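Local coordinates for protein dihydropyrimidinase (Dictyostelium discoideum, PDB 2FTW) that catalyses the zinc-dependent, reversible hydrolytic ring opening of dihydropyrimidines, the second step of reductive pyrimidine degradation, at residues V243-V248 / D255-H260; G308-Y313 / G317-V322. All coordinates share one frame; numbering follows the deposited sequence.

Interaction 1 of 2, residues V243-V248 / D255-H260; sequences VYIVHV and DVICKH
Ile257 meets both Ile245 and Val248 through a single methyl group, its CD1. The side chain leaves the helix fully extended, with CD1 anti to CA (chi2 175°), and this reach brings the methyl to the other segment although the nearest CA atoms, those of Ile245 and Ile257, are 8.6 Å apart. The two neighbours approach CD1 from directions roughly at right angles to each other. Ile245 lies alongside: it and Ile257 run past one another in opposite senses, and the Ile257 methyl rests against the CB-CG1 bond, Ile257 CD1 lying 3.8 Å from Ile245 CG1 and 3.9 Å from Ile245 CB. The terminal methyl of Ile245 is folded back (chi2 -62°), which keeps it off the Ile257 methyl and leaves CB and CG1 to make the contact. Val248 instead comes tip to tip, its CG2 standing 3.7 Å from Ile257 CD1.

The pairing joins the first strand and the helix of a beta-alpha-beta unit, strand 243-245, helix 251-262 and strand 267-269, consistent with the (beta/alpha)8-barrel architecture of this enzyme. Helix 223-239 flanks the same interface, with Thr229 touching Ile257, while Val267 of the next strand packs on Ile245. All three hydrophobic residues are buried, and no hydrogen bond links the segments.

Between Ile245 and Val248 the chain turns through His247, whose backbone has positive phi, and its imidazole takes no part in the packing with the helix. Val246 CG2 sits 3.4 Å above the centre of one face of this imidazole. NE2 binds zinc, sharing the ion with His191 and the carbamylated Lys158, and the His247 backbone N is hydrogen-bonded to Glu270.

Interaction 2 of 2, residues G308-Y313 / G317-V322; sequences GVLMDY and GDLDCV
Tyr313 faces Leu319 and Asp318 through successive atoms of its side chain. Its CB lies against the branched end of the leucine, 3.9 Å from Leu319 CG and nearly as close to CD1. CG stands anti to the carbonyl carbon (chi1 -82°), which carries the ring past Leu319 to the preceding residue, Asp318. There CD1 of Tyr313 lies 3.7 Å from Asp318 CB, in an oblique approach, with the carboxylate plane turned 80° from the ring. Beyond CD1 the ring runs on to Cys258 of helix 251-262, and Ala254 of the same helix also touches the tyrosine side chain. Asp318 also reaches across the subunit interface, its OD1 forming a salt bridge with Arg316 of a second subunit.

The leucine also extends back one turn, placing Leu319 CD1 3.7 Å from Leu310 O and, more loosely, beside the Leu310 side chain. Pro271 and helix 273-277 add to this buried patch, touching Leu319 and Leu310 respectively.

Beneath the side chains, the carbonyl oxygen of Tyr313 accepts two backbone bonds from the same face of its plane. Asp318 N is 2.9 Å from Tyr313 O, only slightly tilted from the carbonyl plane but with a bent N-H geometry (133°). The bond from Leu319 N to Tyr313 O is longer, 3.2 Å, and straighter at hydrogen, yet its donor stands well above the plane. Both hold the departing chain against the last turn of helix 306-316. Gly317, the first residue past that helix, has positive phi, at which a CB would be jammed against the preceding carbonyl. The bond from Leu319 N is an addition; the reversal at Gly317, with Asp318 N bonded back to Tyr313 O, ends the helix in a Schellman motif.

Helix 251-262 is common ground between the two contacts, whose centres lie 10 Å apart. Ile257 serves interaction 1 through CD1 and touches interaction 2 through CG2, which is 3.5 Å from Asp318 O; beside it, Cys258 CB is equally close to Tyr313 CE1. Asp255 OD1 and Tyr313 OH are modelled 2.3 Å apart, a separation too short to be relied on. On the strand side, Tyr244 OH touches Cys321 SG at 3.5 Å. Interaction 1 contains the zinc ligand His247; interaction 2 holds no zinc ligand, its Leu310 side chain being about 9 Å from that of His247 and about 12 Å from that of Asp325, the zinc ligand to which segment 317-322 leads on.

Interaction 1 of 2, residues V243-V248 / D255-H260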
# COMPACT_ATOMS: atom_id res chain seq x y z
N VAL A 243 -12.22 14.69 12.65
CA VAL A 243 -12.47 15.39 11.39
C VAL A 243 -13.34 14.53 10.44
O VAL A 243 -13.28 13.30 10.48
CB VAL A 243 -11.12 15.82 10.71
CG1 VAL A 243 -10.33 14.61 10.25
CG2 VAL A 243 -11.36 16.77 9.55
N TYR A 244 -14.11 15.18 9.57
CA TYR A 244 -15.13 14.50 8.72
C TYR A 244 -15.03 15.06 7.31
O TYR A 244 -15.24 16.25 7.09
CB TYR A 244 -16.52 14.75 9.32
CG TYR A 244 -17.76 14.15 8.63
CD1 TYR A 244 -18.29 14.73 7.48
CD2 TYR A 244 -18.43 13.05 9.16
CE1 TYR A 244 -19.44 14.22 6.84
CE2 TYR A 244 -19.62 12.53 8.54
CZ TYR A 244 -20.10 13.12 7.38
OH TYR A 244 -21.26 12.66 6.73
N ILE A 245 -14.65 14.21 6.36
CA ILE A 245 -14.46 14.63 4.98
C ILE A 245 -15.78 14.48 4.18
O ILE A 245 -16.22 13.38 3.91
CB ILE A 245 -13.35 13.83 4.28
CG1 ILE A 245 -12.10 13.68 5.18
CG2 ILE A 245 -12.99 14.50 2.98
CD1 ILE A 245 -11.43 14.99 5.56
N VAL A 246 -16.37 15.60 3.81
CA VAL A 246 -17.65 15.63 3.10
C VAL A 246 -17.43 15.38 1.62
O VAL A 246 -16.34 15.65 1.09
CB VAL A 246 -18.40 16.99 3.29
CG1 VAL A 246 -18.48 17.39 4.76
CG2 VAL A 246 -17.76 18.10 2.47
N HIS A 247 -18.48 14.92 0.94
CA HIS A 247 -18.41 14.50 -0.47
C HIS A 247 -17.03 14.03 -0.96
O HIS A 247 -16.39 14.66 -1.81
CB HIS A 247 -19.00 15.57 -1.41
CG HIS A 247 -18.52 16.96 -1.15
ND1 HIS A 247 -17.19 17.31 -1.15
CD2 HIS A 247 -19.21 18.10 -0.91
CE1 HIS A 247 -17.08 18.60 -0.89
NE2 HIS A 247 -18.29 19.11 -0.75
N VAL A 248 -16.60 12.89 -0.43
CA VAL A 248 -15.41 12.21 -0.93
C VAL A 248 -15.77 11.62 -2.29
O VAL A 248 -16.53 10.65 -2.37
CB VAL A 248 -14.95 11.12 0.06
CG1 VAL A 248 -13.76 10.34 -0.49
CG2 VAL A 248 -14.60 11.75 1.40
N ASP A 255 -8.38 6.69 -0.66
CA ASP A 255 -7.12 6.04 -0.28
C ASP A 255 -6.40 6.77 0.83
O ASP A 255 -5.86 6.13 1.73
CB ASP A 255 -6.14 5.97 -1.47
CG ASP A 255 -6.59 5.01 -2.59
OD1 ASP A 255 -7.50 4.17 -2.38
OD2 ASP A 255 -6.00 5.12 -3.70
N VAL A 256 -6.33 8.09 0.74
CA VAL A 256 -5.73 8.91 1.81
C VAL A 256 -6.41 8.67 3.16
O VAL A 256 -5.74 8.50 4.18
CB VAL A 256 -5.74 10.43 1.47
CG1 VAL A 256 -5.58 11.27 2.70
CG2 VAL A 256 -4.66 10.76 0.46
N ILE A 257 -7.74 8.68 3.17
CA ILE A 257 -8.52 8.44 4.38
C ILE A 257 -8.24 7.04 4.95
O ILE A 257 -8.07 6.87 6.15
CB ILE A 257 -10.05 8.61 4.10
CG1 ILE A 257 -10.38 10.07 3.77
CG2 ILE A 257 -10.90 8.16 5.30
CD1 ILE A 257 -11.84 10.35 3.37
N CYS A 258 -8.16 6.05 4.07
CA CYS A 258 -7.88 4.68 4.49
C CYS A 258 -6.49 4.62 5.13
O CYS A 258 -6.32 4.04 6.20
CB CYS A 258 -7.97 3.75 3.30
SG CYS A 258 -7.42 2.07 3.57
N LYS A 259 -5.52 5.22 4.45
CA LYS A 259 -4.14 5.27 4.92
C LYS A 259 -4.05 5.79 6.36
O LYS A 259 -3.52 5.10 7.23
CB LYS A 259 -3.31 6.15 3.99
CG LYS A 259 -1.89 6.46 4.48
CD LYS A 259 -1.25 7.56 3.64
CE LYS A 259 -1.85 8.94 3.93
NZ LYS A 259 -1.18 10.05 3.15
N HIS A 260 -4.53 7.01 6.59
CA HIS A 260 -4.56 7.60 7.94
C HIS A 260 -5.40 6.81 8.97
O HIS A 260 -5.00 6.69 10.14
CB HIS A 260 -5.10 9.03 7.87
CG HIS A 260 -4.18 10.01 7.23
ND1 HIS A 260 -3.09 10.54 7.87
CD2 HIS A 260 -4.23 10.61 6.01
CE1 HIS A 260 -2.48 11.40 7.07
NE2 HIS A 260 -3.16 11.46 5.93

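Interaction 2 of 2, residues G308-Y313 / G317-V322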
# COMPACT_ATOMS: atom_id res chain seq x y z
N GLY A 308 -17.27 1.91 -7.88
CA GLY A 308 -17.06 0.59 -7.30
C GLY A 308 -16.08 0.63 -6.14
O GLY A 308 -16.29 -0.03 -5.11
N VAL A 309 -15.00 1.39 -6.29
CA VAL A 309 -13.97 1.53 -5.25
C VAL A 309 -14.49 2.31 -4.05
O VAL A 309 -14.19 1.97 -2.92
CB VAL A 309 -12.69 2.19 -5.81
CG1 VAL A 309 -11.70 2.57 -4.69
CG2 VAL A 309 -12.01 1.27 -6.81
N LEU A 310 -15.26 3.37 -4.31
CA LEU A 310 -15.94 4.10 -3.25
C LEU A 310 -16.86 3.17 -2.42
O LEU A 310 -16.89 3.27 -1.19
CB LEU A 310 -16.73 5.29 -3.81
CG LEU A 310 -15.89 6.47 -4.34
CD1 LEU A 310 -16.81 7.59 -4.78
CD2 LEU A 310 -14.88 7.02 -3.31
N MET A 311 -17.57 2.26 -3.09
CA MET A 311 -18.46 1.30 -2.41
C MET A 311 -17.68 0.25 -1.64
O MET A 311 -18.07 -0.12 -0.53
CB MET A 311 -19.42 0.64 -3.39
CG MET A 311 -20.51 -0.20 -2.75
SD MET A 311 -21.66 0.77 -1.76
CE MET A 311 -22.82 1.38 -2.98
N ASP A 312 -16.57 -0.23 -2.20
CA ASP A 312 -15.63 -1.10 -1.46
C ASP A 312 -15.21 -0.49 -0.12
O ASP A 312 -15.29 -1.14 0.92
CB ASP A 312 -14.37 -1.37 -2.29
CG ASP A 312 -14.62 -2.29 -3.49
OD1 ASP A 312 -15.68 -2.95 -3.54
OD2 ASP A 312 -13.74 -2.35 -4.38
N TYR A 313 -14.78 0.77 -0.15
CA TYR A 313 -14.37 1.45 1.09
C TYR A 313 -15.52 1.63 2.05
O TYR A 313 -15.36 1.52 3.28
CB TYR A 313 -13.80 2.82 0.77
CG TYR A 313 -12.36 2.79 0.33
CD1 TYR A 313 -11.37 2.30 1.18
CD2 TYR A 313 -11.97 3.27 -0.92
CE1 TYR A 313 -10.02 2.28 0.80
CE2 TYR A 313 -10.61 3.26 -1.31
CZ TYR A 313 -9.65 2.76 -0.44
OH TYR A 313 -8.33 2.74 -0.79
N GLY A 317 -16.03 0.22 5.91
CA GLY A 317 -16.13 1.19 6.98
C GLY A 317 -15.00 2.21 6.97
O GLY A 317 -14.85 2.96 7.94
N ASP A 318 -14.23 2.24 5.88
CA ASP A 318 -13.21 3.28 5.69
C ASP A 318 -13.87 4.54 5.19
O ASP A 318 -13.29 5.62 5.29
CB ASP A 318 -12.12 2.81 4.72
CG ASP A 318 -11.11 1.90 5.39
OD1 ASP A 318 -10.50 2.36 6.39
OD2 ASP A 318 -10.93 0.73 4.94
N LEU A 319 -15.05 4.39 4.60
CA LEU A 319 -16.01 5.48 4.42
C LEU A 319 -17.22 5.11 5.25
O LEU A 319 -17.53 3.94 5.41
CB LEU A 319 -16.38 5.66 2.94
CG LEU A 319 -15.26 6.20 2.04
CD1 LEU A 319 -15.74 6.33 0.61
CD2 LEU A 319 -14.71 7.54 2.52
N ASP A 320 -17.89 6.10 5.81
CA ASP A 320 -18.83 5.82 6.90
C ASP A 320 -20.27 5.82 6.46
O ASP A 320 -20.97 4.84 6.69
CB ASP A 320 -18.63 6.80 8.05
CG ASP A 320 -17.24 6.72 8.62
OD1 ASP A 320 -16.32 7.32 8.02
OD2 ASP A 320 -17.07 6.04 9.66
N CYS A 321 -20.70 6.90 5.83
CA CYS A 321 -22.12 7.11 5.53
C CYS A 321 -22.32 7.92 4.25
O CYS A 321 -21.44 8.67 3.84
CB CYS A 321 -22.76 7.82 6.72
SG CYS A 321 -21.79 9.25 7.30
N VAL A 322 -23.49 7.79 3.64
CA VAL A 322 -23.78 8.41 2.35
C VAL A 322 -24.67 9.65 2.50
O VAL A 322 -25.74 9.57 3.10
CB VAL A 322 -24.51 7.43 1.41
CG1 VAL A 322 -24.50 7.96 -0.03
CG2 VAL A 322 -23.87 6.05 1.46